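Local coordinates for protein SMG-7 (Caenorhabditis elegans, PDB 3ZHE), which pairs with SMG-5 through a 14-3-3-like domain in a heterodimer required for efficient nonsense-mediated mRNA decay, at residues W5-I15 with Y25-D36. Sequence-based numbering, arbitrary orientation.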
loop_
_atom_site.group_PDB
_atom_site.type_symbol
_atom_site.label_atom_id
_atom_site.label_comp_id
_atom_site.label_asym_id
_atom_site.label_seq_id
_atom_site.Cartn_x
_atom_site.Cartn_y
_atom_site.Cartn_z
ATOM N N TRP B 5 -18.865 7.240 -22.540
ATOM C CA TRP B 5 -17.507 6.795 -22.831
ATOM C C TRP B 5 -17.085 7.162 -24.247
ATOM O O TRP B 5 -15.921 7.470 -24.492
ATOM C CB TRP B 5 -17.383 5.285 -22.629
ATOM C CG TRP B 5 -16.016 4.754 -22.938
ATOM C CD1 TRP B 5 -15.597 4.195 -24.110
ATOM C CD2 TRP B 5 -14.886 4.739 -22.059
ATOM N NE1 TRP B 5 -14.276 3.830 -24.015
ATOM C CE2 TRP B 5 -13.816 4.153 -22.766
ATOM C CE3 TRP B 5 -14.674 5.162 -20.744
ATOM C CZ2 TRP B 5 -12.554 3.980 -22.200
ATOM C CZ3 TRP B 5 -13.422 4.991 -20.184
ATOM C CH2 TRP B 5 -12.379 4.405 -20.911
ATOM N N GLU B 6 -18.033 7.115 -25.177
ATOM C CA GLU B 6 -17.760 7.480 -26.561
ATOM C C GLU B 6 -17.478 8.974 -26.672
ATOM O O GLU B 6 -16.590 9.396 -27.417
ATOM C CB GLU B 6 -18.939 7.100 -27.459
ATOM N N GLN B 7 -18.237 9.770 -25.924
ATOM C CA GLN B 7 -18.038 11.214 -25.900
ATOM C C GLN B 7 -16.663 11.539 -25.326
ATOM O O GLN B 7 -15.912 12.332 -25.898
ATOM C CB GLN B 7 -19.140 11.898 -25.084
ATOM C CG GLN B 7 -19.028 13.414 -25.023
ATOM C CD GLN B 7 -19.354 14.090 -26.343
ATOM O OE1 GLN B 7 -19.838 13.455 -27.280
ATOM N NE2 GLN B 7 -19.091 15.390 -26.419
ATOM N N LEU B 8 -16.338 10.907 -24.203
ATOM C CA LEU B 8 -15.025 11.055 -23.587
ATOM C C LEU B 8 -13.923 10.602 -24.542
ATOM O O LEU B 8 -12.815 11.133 -24.516
ATOM C CB LEU B 8 -14.952 10.264 -22.278
ATOM C CG LEU B 8 -15.858 10.746 -21.142
ATOM C CD1 LEU B 8 -15.936 9.713 -20.028
ATOM C CD2 LEU B 8 -15.378 12.084 -20.597
ATOM N N THR B 9 -14.238 9.624 -25.388
ATOM C CA THR B 9 -13.284 9.105 -26.364
ATOM C C THR B 9 -12.995 10.144 -27.442
ATOM O O THR B 9 -11.838 10.386 -27.789
ATOM C CB THR B 9 -13.796 7.813 -27.039
ATOM O OG1 THR B 9 -14.160 6.854 -26.037
ATOM C CG2 THR B 9 -12.724 7.219 -27.943
ATOM N N VAL B 10 -14.056 10.750 -27.970
ATOM C CA VAL B 10 -13.911 11.815 -28.959
ATOM C C VAL B 10 -13.128 12.982 -28.369
ATOM O O VAL B 10 -12.218 13.520 -29.005
ATOM C CB VAL B 10 -15.280 12.323 -29.453
ATOM C CG1 VAL B 10 -15.110 13.560 -30.324
ATOM C CG2 VAL B 10 -16.013 11.228 -30.211
ATOM N N GLU B 11 -13.482 13.359 -27.144
ATOM C CA GLU B 11 -12.789 14.430 -26.437
ATOM C C GLU B 11 -11.317 14.087 -26.220
ATOM O O GLU B 11 -10.461 14.973 -26.192
ATOM C CB GLU B 11 -13.472 14.711 -25.095
ATOM C CG GLU B 11 -14.892 15.239 -25.224
ATOM C CD GLU B 11 -15.682 15.103 -23.939
ATOM O OE1 GLU B 11 -15.130 14.565 -22.956
ATOM O OE2 GLU B 11 -16.857 15.530 -23.911
ATOM N N LEU B 12 -11.030 12.798 -26.071
ATOM C CA LEU B 12 -9.657 12.340 -25.890
ATOM C C LEU B 12 -8.873 12.460 -27.190
ATOM O O LEU B 12 -7.744 12.951 -27.204
ATOM C CB LEU B 12 -9.628 10.890 -25.401
ATOM C CG LEU B 12 -8.239 10.256 -25.288
ATOM C CD1 LEU B 12 -7.427 10.917 -24.181
ATOM C CD2 LEU B 12 -8.331 8.752 -25.069
ATOM N N ARG B 13 -9.485 12.013 -28.283
ATOM C CA ARG B 13 -8.835 12.016 -29.589
ATOM C C ARG B 13 -8.659 13.424 -30.156
ATOM O O ARG B 13 -7.760 13.663 -30.961
ATOM C CB ARG B 13 -9.614 11.144 -30.577
ATOM N N LYS B 14 -9.520 14.350 -29.741
ATOM C CA LYS B 14 -9.418 15.739 -30.183
ATOM C C LYS B 14 -8.124 16.391 -29.705
ATOM O O LYS B 14 -7.552 17.231 -30.399
ATOM C CB LYS B 14 -10.611 16.555 -29.686
ATOM C CG LYS B 14 -11.864 16.409 -30.523
ATOM C CD LYS B 14 -12.995 17.235 -29.946
ATOM C CE LYS B 14 -14.149 17.340 -30.922
ATOM N NZ LYS B 14 -15.216 18.242 -30.412
ATOM N N ILE B 15 -7.679 16.001 -28.514
ATOM C CA ILE B 15 -6.478 16.557 -27.895
ATOM C C ILE B 15 -5.248 16.375 -28.785
ATOM O O ILE B 15 -4.967 15.267 -29.235
ATOM C CB ILE B 15 -6.215 15.905 -26.519
ATOM C CG1 ILE B 15 -7.407 16.125 -25.584
ATOM C CG2 ILE B 15 -4.940 16.447 -25.893
ATOM C CD1 ILE B 15 -7.223 15.522 -24.212
ATOM N N TYR B 25 -3.552 15.649 -21.854
ATOM C CA TYR B 25 -3.892 14.299 -22.277
ATOM C C TYR B 25 -3.866 13.324 -21.103
ATOM O O TYR B 25 -4.762 12.492 -20.965
ATOM C CB TYR B 25 -2.915 13.839 -23.358
ATOM C CG TYR B 25 -3.382 12.640 -24.147
ATOM C CD1 TYR B 25 -3.148 11.349 -23.693
ATOM C CD2 TYR B 25 -4.054 12.799 -25.351
ATOM C CE1 TYR B 25 -3.570 10.251 -24.415
ATOM C CE2 TYR B 25 -4.480 11.708 -26.080
ATOM C CZ TYR B 25 -4.236 10.436 -25.608
ATOM O OH TYR B 25 -4.660 9.345 -26.331
ATOM N N LEU B 26 -2.838 13.431 -20.264
ATOM C CA LEU B 26 -2.692 12.564 -19.095
ATOM C C LEU B 26 -3.861 12.725 -18.132
ATOM O O LEU B 26 -4.459 11.741 -17.684
ATOM C CB LEU B 26 -1.378 12.858 -18.366
ATOM C CG LEU B 26 -0.091 12.313 -18.985
ATOM C CD1 LEU B 26 1.105 12.656 -18.110
ATOM C CD2 LEU B 26 -0.200 10.810 -19.179
ATOM N N ARG B 27 -4.178 13.976 -17.815
ATOM C CA ARG B 27 -5.280 14.275 -16.910
ATOM C C ARG B 27 -6.610 13.792 -17.479
ATOM O O ARG B 27 -7.472 13.301 -16.740
ATOM C CB ARG B 27 -5.344 15.771 -16.601
ATOM C CG ARG B 27 -4.183 16.277 -15.762
ATOM C CD ARG B 27 -4.483 17.648 -15.174
ATOM N NE ARG B 27 -4.788 18.629 -16.211
ATOM C CZ ARG B 27 -3.879 19.392 -16.805
ATOM N NH1 ARG B 27 -2.603 19.288 -16.465
ATOM N NH2 ARG B 27 -4.245 20.257 -17.740
ATOM N N HIS B 28 -6.778 13.919 -18.792
ATOM C CA HIS B 28 -7.986 13.401 -19.423
ATOM C C HIS B 28 -8.044 11.876 -19.322
ATOM O O HIS B 28 -9.118 11.298 -19.147
ATOM C CB HIS B 28 -8.091 13.850 -20.881
ATOM C CG HIS B 28 -9.435 13.595 -21.490
ATOM N ND1 HIS B 28 -10.516 14.423 -21.282
ATOM C CD2 HIS B 28 -9.875 12.596 -22.291
ATOM C CE1 HIS B 28 -11.563 13.950 -21.935
ATOM N NE2 HIS B 28 -11.200 12.841 -22.555
ATOM N N LEU B 29 -6.886 11.228 -19.427
ATOM C CA LEU B 29 -6.811 9.781 -19.245
ATOM C C LEU B 29 -7.193 9.395 -17.823
ATOM O O LEU B 29 -7.809 8.355 -17.601
ATOM C CB LEU B 29 -5.418 9.245 -19.585
ATOM C CG LEU B 29 -5.174 8.883 -21.051
ATOM C CD1 LEU B 29 -3.840 8.172 -21.219
ATOM C CD2 LEU B 29 -6.310 8.028 -21.596
ATOM N N MET B 30 -6.821 10.236 -16.861
ATOM C CA MET B 30 -7.221 10.030 -15.471
ATOM C C MET B 30 -8.738 10.114 -15.335
ATOM O O MET B 30 -9.365 9.287 -14.660
ATOM C CB MET B 30 -6.559 11.063 -14.559
ATOM C CG MET B 30 -5.085 10.815 -14.297
ATOM S SD MET B 30 -4.310 12.197 -13.441
ATOM C CE MET B 30 -2.797 11.433 -12.867
ATOM N N LYS B 31 -9.319 11.119 -15.983
ATOM C CA LYS B 31 -10.767 11.296 -15.963
ATOM C C LYS B 31 -11.483 10.093 -16.572
ATOM O O LYS B 31 -12.492 9.627 -16.041
ATOM C CB LYS B 31 -11.163 12.573 -16.704
ATOM C CG LYS B 31 -12.660 12.818 -16.739
ATOM C CD LYS B 31 -13.007 14.096 -17.481
ATOM C CE LYS B 31 -14.513 14.284 -17.546
ATOM N NZ LYS B 31 -14.894 15.506 -18.303
ATOM N N MET B 32 -10.953 9.591 -17.683
ATOM C CA MET B 32 -11.519 8.411 -18.332
ATOM C C MET B 32 -11.320 7.155 -17.482
ATOM O O MET B 32 -12.109 6.212 -17.562
ATOM C CB MET B 32 -10.928 8.219 -19.733
ATOM C CG MET B 32 -11.214 9.370 -20.690
ATOM S SD MET B 32 -10.756 9.017 -22.399
ATOM C CE MET B 32 -11.869 7.666 -22.781
ATOM N N PHE B 33 -10.267 7.147 -16.669
ATOM C CA PHE B 33 -10.013 6.037 -15.756
ATOM C C PHE B 33 -11.074 6.001 -14.663
ATOM O O PHE B 33 -11.738 4.984 -14.460
ATOM C CB PHE B 33 -8.620 6.150 -15.128
ATOM C CG PHE B 33 -7.607 5.202 -15.710
ATOM C CD1 PHE B 33 -7.633 3.852 -15.394
ATOM C CD2 PHE B 33 -6.621 5.664 -16.563
ATOM C CE1 PHE B 33 -6.695 2.982 -15.930
ATOM C CE2 PHE B 33 -5.684 4.803 -17.100
ATOM C CZ PHE B 33 -5.719 3.460 -16.784
ATOM N N VAL B 34 -11.229 7.124 -13.967
ATOM C CA VAL B 34 -12.234 7.254 -12.915
ATOM C C VAL B 34 -13.643 6.996 -13.453
ATOM O O VAL B 34 -14.471 6.369 -12.785
ATOM C CB VAL B 34 -12.165 8.650 -12.258
ATOM C CG1 VAL B 34 -13.373 8.898 -11.371
ATOM C CG2 VAL B 34 -10.871 8.798 -11.467
ATOM N N ALA B 35 -13.898 7.470 -14.669
ATOM C CA ALA B 35 -15.194 7.290 -15.317
ATOM C C ALA B 35 -15.549 5.816 -15.512
ATOM O O ALA B 35 -16.682 5.406 -15.257
ATOM C CB ALA B 35 -15.223 8.022 -16.651
ATOM N N ASP B 36 -14.580 5.026 -15.963
ATOM C CA ASP B 36 -14.811 3.611 -16.242
ATOM C C ASP B 36 -13.494 2.834 -16.235
ATOM O O ASP B 36 -12.952 2.512 -17.293
ATOM C CB ASP B 36 -15.511 3.454 -17.597
ATOM C CG ASP B 36 -16.182 2.101 -17.762
ATOM O OD1 ASP B 36 -15.672 1.101 -17.216
ATOM O OD2 ASP B 36 -17.225 2.040 -18.447
#
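Met32 and Leu12 interlock as reciprocal knobs into holes in an antiparallel helical hairpin, the N-terminal part of an all-helical 14-3-3-like domain. The segment axes of helices 5-14 and 25-35 run at 170° and approach to 10.2 Å, and the matching alpha carbons, Leu8 with Met32 and Leu12 with His28, confirm the pairing. Met32 enters a hole made by Trp5, Leu8, Thr9 and Leu12. Its CB faces the Trp5 CZ3 corner and CG lies by Leu8 CB; SD then touches both Leu12 CD2 and Leu8 O. A bend at the last torsion (chi3 64°) carries CE over one face of the tryptophan, 3.8 Å from the centroid of its six-membered ring and close to the ring normal, a CH-pi contact; SD lies farther off above the same face, 5.4 Å from that centroid, which is the longer-range Met-aromatic contact. Leu12 answers from the other helix: CD1 sits 3.7 Å from the Tyr25 ring centroid, over a face, while Ile15 CG2 meets the edge of that ring. Beyond the hairpin, Phe45 of helix 45-63 touches both Met32 and Leu29, and Lys52 makes a cation-pi contact with Tyr25.

One polar bond ties the helices. His28 NE2 donates to Leu8 O at 3.1 Å and 172°, on a carbonyl lone pair and nearly in the imidazole plane. The same oxygen accepts the helical N-H of Leu12, so it serves both its own helix and the neighbouring one. A leucine in place of His28 would probably leave Leu8 O without its cross-helix donor, since no N-H would remain to reach it. The imidazole is also bordered by Leu12, whose CD1 lies 3.5 Å from His28 CD2 at the ring edge.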